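Local coordinates for protein soluble cytochrome b558 (Ectothiorhodospira shaposhnikovii, PDB 1CXY) that probably carries electrons as a soluble member of the cytochrome b5 family, holding a heme whose iron has two axial histidine ligands, at residues A[31-36]-A[76-81]. Numbering follows the deposited sequence.
With HEM (protoporphyrin IX containing Fe), chain B.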
ATOM      1  N   LYS A  31       9.333  -0.557  -1.347  1.00 16.43           N
ATOM      2  CA  LYS A  31       9.157   0.547  -0.404  1.00 16.31           C
ATOM      3  C   LYS A  31       7.983   0.172   0.512  1.00 16.18           C
ATOM      4  O   LYS A  31       7.108  -0.604   0.130  1.00 16.80           O
ATOM      5  CB  LYS A  31       8.933   1.895  -1.079  1.00 17.43           C
ATOM      6  CG  LYS A  31      10.173   2.383  -1.832  1.00 20.66           C
ATOM      7  CD  LYS A  31       9.882   3.558  -2.754  1.00 22.06           C
ATOM      8  CE  LYS A  31       9.189   3.129  -4.037  1.00 23.62           C
ATOM      9  NZ  LYS A  31      10.063   2.348  -4.949  1.00 27.08           N
ATOM     10  N   VAL A  32       8.033   0.722   1.721  1.00 14.40           N
ATOM     11  CA  VAL A  32       7.005   0.456   2.723  1.00 14.81           C
ATOM     12  C   VAL A  32       6.184   1.704   2.998  1.00 14.21           C
ATOM     13  O   VAL A  32       6.693   2.820   3.113  1.00 14.29           O
ATOM     14  CB  VAL A  32       7.648  -0.081   4.021  1.00 14.79           C
ATOM     15  CG1 VAL A  32       6.575  -0.281   5.102  1.00 15.97           C
ATOM     16  CG2 VAL A  32       8.341  -1.414   3.754  1.00 16.27           C
ATOM     17  N   TYR A  33       4.853   1.524   3.027  1.00 14.28           N
ATOM     18  CA  TYR A  33       3.931   2.637   3.167  1.00 14.03           C
ATOM     19  C   TYR A  33       2.954   2.388   4.319  1.00 14.31           C
ATOM     20  O   TYR A  33       2.426   1.277   4.462  1.00 15.43           O
ATOM     21  CB  TYR A  33       3.065   2.727   1.883  1.00 14.95           C
ATOM     22  CG  TYR A  33       3.873   2.923   0.615  1.00 15.19           C
ATOM     23  CD1 TYR A  33       4.399   1.827  -0.053  1.00 15.79           C
ATOM     24  CD2 TYR A  33       4.166   4.202   0.160  1.00 14.32           C
ATOM     25  CE1 TYR A  33       5.170   1.990  -1.201  1.00 16.21           C
ATOM     26  CE2 TYR A  33       4.936   4.368  -0.994  1.00 15.23           C
ATOM     27  CZ  TYR A  33       5.438   3.268  -1.634  1.00 16.34           C
ATOM     28  OH  TYR A  33       6.223   3.443  -2.761  1.00 15.73           O
ATOM     29  N   ASP A  34       2.634   3.406   5.085  1.00 15.05           N
ATOM     30  CA  ASP A  34       1.639   3.303   6.154  1.00 14.00           C
ATOM     31  C   ASP A  34       0.367   3.983   5.642  1.00 14.62           C
ATOM     32  O   ASP A  34       0.262   5.201   5.554  1.00 15.09           O
ATOM     33  CB  ASP A  34       2.158   3.966   7.428  1.00 17.63           C
ATOM     34  CG  ASP A  34       1.082   3.972   8.512  1.00 19.79           C
ATOM     35  OD1 ASP A  34      -0.067   3.570   8.263  1.00 20.69           O
ATOM     36  OD2 ASP A  34       1.469   4.386   9.635  1.00 24.98           O
ATOM     37  N   LEU A  35      -0.512   3.126   5.105  1.00 14.13           N
ATOM     38  CA  LEU A  35      -1.695   3.603   4.399  1.00 15.21           C
ATOM     39  C   LEU A  35      -2.961   3.694   5.217  1.00 15.46           C
ATOM     40  O   LEU A  35      -4.054   4.008   4.710  1.00 14.81           O
ATOM     41  CB  LEU A  35      -1.869   2.651   3.195  1.00 15.49           C
ATOM     42  CG  LEU A  35      -0.811   2.850   2.096  1.00 15.00           C
ATOM     43  CD1 LEU A  35      -0.659   1.623   1.204  1.00 16.06           C
ATOM     44  CD2 LEU A  35      -1.167   4.069   1.246  1.00 15.87           C
ATOM     45  N   THR A  36      -2.825   3.539   6.537  1.00 14.91           N
ATOM     46  CA  THR A  36      -3.976   3.598   7.449  1.00 16.66           C
ATOM     47  C   THR A  36      -4.871   4.808   7.272  1.00 17.54           C
ATOM     48  O   THR A  36      -6.101   4.677   7.081  1.00 19.35           O
ATOM     49  CB  THR A  36      -3.517   3.477   8.910  1.00 16.60           C
ATOM     50  OG1 THR A  36      -2.622   2.369   9.013  1.00 16.65           O
ATOM     51  CG2 THR A  36      -4.711   3.230   9.823  1.00 17.63           C
ATOM     52  N   ARG A  76       1.580   9.806  -7.003  1.00 17.99           N
ATOM     53  CA  ARG A  76       1.990  10.910  -6.123  1.00 18.37           C
ATOM     54  C   ARG A  76       1.333  10.778  -4.762  1.00 19.58           C
ATOM     55  O   ARG A  76       1.965  11.015  -3.721  1.00 18.94           O
ATOM     56  CB  ARG A  76       1.714  12.249  -6.810  1.00 20.63           C
ATOM     57  CG  ARG A  76       2.649  12.383  -8.019  1.00 22.81           C
ATOM     58  CD  ARG A  76       2.489  13.734  -8.692  1.00 24.53           C
ATOM     59  NE  ARG A  76       1.141  14.135  -9.017  1.00 26.27           N
ATOM     60  CZ  ARG A  76       0.518  14.080 -10.192  1.00 28.44           C
ATOM     61  NH1 ARG A  76       1.080  13.595 -11.284  1.00 27.39           N
ATOM     62  NH2 ARG A  76      -0.729  14.549 -10.292  1.00 29.17           N
ATOM     63  N   LEU A  77       0.061  10.354  -4.760  1.00 18.33           N
ATOM     64  CA  LEU A  77      -0.637  10.171  -3.494  1.00 19.45           C
ATOM     65  C   LEU A  77      -0.020   9.011  -2.717  1.00 18.31           C
ATOM     66  O   LEU A  77       0.173   9.137  -1.502  1.00 18.88           O
ATOM     67  CB  LEU A  77      -2.125   9.912  -3.706  1.00 21.18           C
ATOM     68  CG  LEU A  77      -2.985  11.020  -4.307  1.00 23.09           C
ATOM     69  CD1 LEU A  77      -4.415  10.486  -4.427  1.00 23.73           C
ATOM     70  CD2 LEU A  77      -2.964  12.268  -3.438  1.00 25.02           C
ATOM     71  N   LEU A  78       0.339   7.910  -3.380  1.00 16.76           N
ATOM     72  CA  LEU A  78       0.961   6.776  -2.693  1.00 15.74           C
ATOM     73  C   LEU A  78       2.262   7.204  -2.014  1.00 15.77           C
ATOM     74  O   LEU A  78       2.499   6.877  -0.864  1.00 14.91           O
ATOM     75  CB  LEU A  78       1.246   5.617  -3.665  1.00 15.01           C
ATOM     76  CG  LEU A  78       2.130   4.473  -3.124  1.00 15.00           C
ATOM     77  CD1 LEU A  78       1.475   3.785  -1.914  1.00 14.96           C
ATOM     78  CD2 LEU A  78       2.444   3.429  -4.182  1.00 15.16           C
ATOM     79  N   GLN A  79       3.092   7.977  -2.745  1.00 16.02           N
ATOM     80  CA  GLN A  79       4.387   8.365  -2.179  1.00 17.40           C
ATOM     81  C   GLN A  79       4.301   9.151  -0.893  1.00 17.31           C
ATOM     82  O   GLN A  79       5.176   8.995  -0.015  1.00 16.04           O
ATOM     83  CB  GLN A  79       5.251   9.152  -3.200  1.00 18.19           C
ATOM     84  CG  GLN A  79       6.728   9.033  -2.734  1.00 17.64           C
ATOM     85  CD  GLN A  79       7.626   9.932  -3.579  1.00 17.92           C
ATOM     86  OE1 GLN A  79       7.756  11.107  -3.267  1.00 17.92           O
ATOM     87  NE2 GLN A  79       8.210   9.368  -4.619  1.00 18.21           N
ATOM     88  N   ARG A  80       3.270   9.941  -0.674  1.00 17.01           N
ATOM     89  CA  ARG A  80       3.078  10.674   0.573  1.00 17.19           C
ATOM     90  C   ARG A  80       3.040   9.718   1.762  1.00 16.61           C
ATOM     91  O   ARG A  80       3.455  10.149   2.828  1.00 17.54           O
ATOM     92  CB  ARG A  80       1.783  11.484   0.504  1.00 19.92           C
ATOM     93  CG  ARG A  80       1.365  12.233   1.757  1.00 22.38           C
ATOM     94  N   TYR A  81       2.572   8.483   1.620  1.00 15.18           N
ATOM     95  CA  TYR A  81       2.448   7.582   2.778  1.00 14.97           C
ATOM     96  C   TYR A  81       3.693   6.740   2.973  1.00 15.27           C
ATOM     97  O   TYR A  81       3.722   5.843   3.815  1.00 13.62           O
ATOM     98  CB  TYR A  81       1.195   6.701   2.551  1.00 15.12           C
ATOM     99  CG  TYR A  81      -0.047   7.566   2.506  1.00 16.29           C
ATOM    100  CD1 TYR A  81      -0.634   7.836   1.265  1.00 17.61           C
ATOM    101  CD2 TYR A  81      -0.558   8.147   3.657  1.00 18.45           C
ATOM    102  CE1 TYR A  81      -1.744   8.652   1.198  1.00 17.75           C
ATOM    103  CE2 TYR A  81      -1.687   8.963   3.592  1.00 18.90           C
ATOM    104  CZ  TYR A  81      -2.242   9.216   2.347  1.00 20.13           C
ATOM    105  OH  TYR A  81      -3.342  10.045   2.245  1.00 22.33           O
TER
HETATM  106  CHA HEM B 204      -8.582   3.563  -8.098  1.00 18.87           C
HETATM  107  CHB HEM B 204      -7.418  -0.968  -6.873  1.00 18.05           C
HETATM  108  CHC HEM B 204      -4.064   0.744  -3.841  1.00 16.35           C
HETATM  109  CHD HEM B 204      -5.136   5.276  -5.152  1.00 17.99           C
HETATM  110  C1A HEM B 204      -8.633   2.198  -7.948  1.00 19.15           C
HETATM  111  C2A HEM B 204      -9.647   1.318  -8.495  1.00 19.48           C
HETATM  112  C3A HEM B 204      -9.298   0.064  -8.173  1.00 18.11           C
HETATM  113  C4A HEM B 204      -8.074   0.133  -7.386  1.00 17.79           C
HETATM  114  CMA HEM B 204     -10.020  -1.260  -8.506  1.00 18.18           C
HETATM  115  CAA HEM B 204     -10.859   1.759  -9.349  1.00 20.79           C
HETATM  116  CBA HEM B 204     -10.813   1.319 -10.850  1.00 21.23           C
HETATM  117  CGA HEM B 204      -9.874   2.150 -11.678  1.00 22.38           C
HETATM  118  O1A HEM B 204      -9.547   3.281 -11.240  1.00 24.08           O
HETATM  119  O2A HEM B 204      -9.460   1.716 -12.784  1.00 23.49           O
HETATM  120  C1B HEM B 204      -6.368  -0.901  -5.971  1.00 18.09           C
HETATM  121  C2B HEM B 204      -5.678  -2.029  -5.400  1.00 16.45           C
HETATM  122  C3B HEM B 204      -4.729  -1.558  -4.587  1.00 16.50           C
HETATM  123  C4B HEM B 204      -4.834  -0.117  -4.592  1.00 16.40           C
HETATM  124  CMB HEM B 204      -5.996  -3.498  -5.776  1.00 17.49           C
HETATM  125  CAB HEM B 204      -3.705  -2.363  -3.759  1.00 17.72           C
HETATM  126  CBB HEM B 204      -2.433  -1.988  -3.613  1.00 18.94           C
HETATM  127  C1C HEM B 204      -4.071   2.116  -3.924  1.00 17.47           C
HETATM  128  C2C HEM B 204      -3.218   3.010  -3.175  1.00 16.90           C
HETATM  129  C3C HEM B 204      -3.499   4.269  -3.543  1.00 17.56           C
HETATM  130  C4C HEM B 204      -4.549   4.190  -4.557  1.00 18.19           C
HETATM  131  CMC HEM B 204      -2.171   2.502  -2.161  1.00 17.42           C
HETATM  132  CAC HEM B 204      -2.876   5.616  -3.128  1.00 20.57           C
HETATM  133  CBC HEM B 204      -2.534   5.933  -1.896  1.00 22.38           C
HETATM  134  C1D HEM B 204      -6.152   5.191  -6.085  1.00 19.21           C
HETATM  135  C2D HEM B 204      -6.663   6.310  -6.832  1.00 19.94           C
HETATM  136  C3D HEM B 204      -7.607   5.833  -7.650  1.00 20.00           C
HETATM  137  C4D HEM B 204      -7.710   4.411  -7.442  1.00 19.10           C
HETATM  138  CMD HEM B 204      -6.178   7.770  -6.663  1.00 22.01           C
HETATM  139  CAD HEM B 204      -8.440   6.592  -8.718  1.00 20.17           C
HETATM  140  CBD HEM B 204      -7.896   6.200 -10.122  1.00 19.18           C
HETATM  141  CGD HEM B 204      -6.439   6.506 -10.345  1.00 19.05           C
HETATM  142  O1D HEM B 204      -5.663   5.650 -10.818  1.00 19.78           O
HETATM  143  O2D HEM B 204      -6.027   7.675 -10.089  1.00 20.66           O
HETATM  144  NA  HEM B 204      -7.702   1.449  -7.245  1.00 17.04           N
HETATM  145  NB  HEM B 204      -5.829   0.276  -5.467  1.00 16.72           N
HETATM  146  NC  HEM B 204      -4.890   2.873  -4.736  1.00 16.44           N
HETATM  147  ND  HEM B 204      -6.789   4.029  -6.490  1.00 17.57           N
HETATM  148 FE   HEM B 204      -6.265   2.151  -6.012  1.00 17.11          FE
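L77, on helix 72-80, has its CD1 3.9 Å from heme methyl CMD; a branched aliphatic suits this apolar porphyrin rim. One residue on, L78 serves both partners. Its CG stands anti to the backbone N (chi1 169°), which lays CD1 over one face of the Y33 ring, 3.5 Å from the centroid and 17° off the normal, a CH-pi contact for which the flat, buried tyrosine ring is well suited. The L78 backbone meets the heme vinyl, CA lying 3.7 Å from CBC. Q79 CA lies at the edge of the Y33 ring, while its polar side chain starts off away from the strand. Y81 O accepts a hydrogen bond from D34 N at 3.0 Å, in the carbonyl plane, and Y33 CA adds a CA-H...O contact to the same oxygen. The Y81 side chain crosses L35 at about a right angle, its CB 3.8 Å from L35 CD2; the forked L35 suits its place because its other methyl, CD1, reaches heme CMC. D34 OD1 accepts from T36 N, an Asx turn, and also from T36 OG1. Y33, L35 and L78 thus form an apolar junction of sheet and helix, and L35, L77 and L78 line part of the heme pocket of the cytochrome b5 fold.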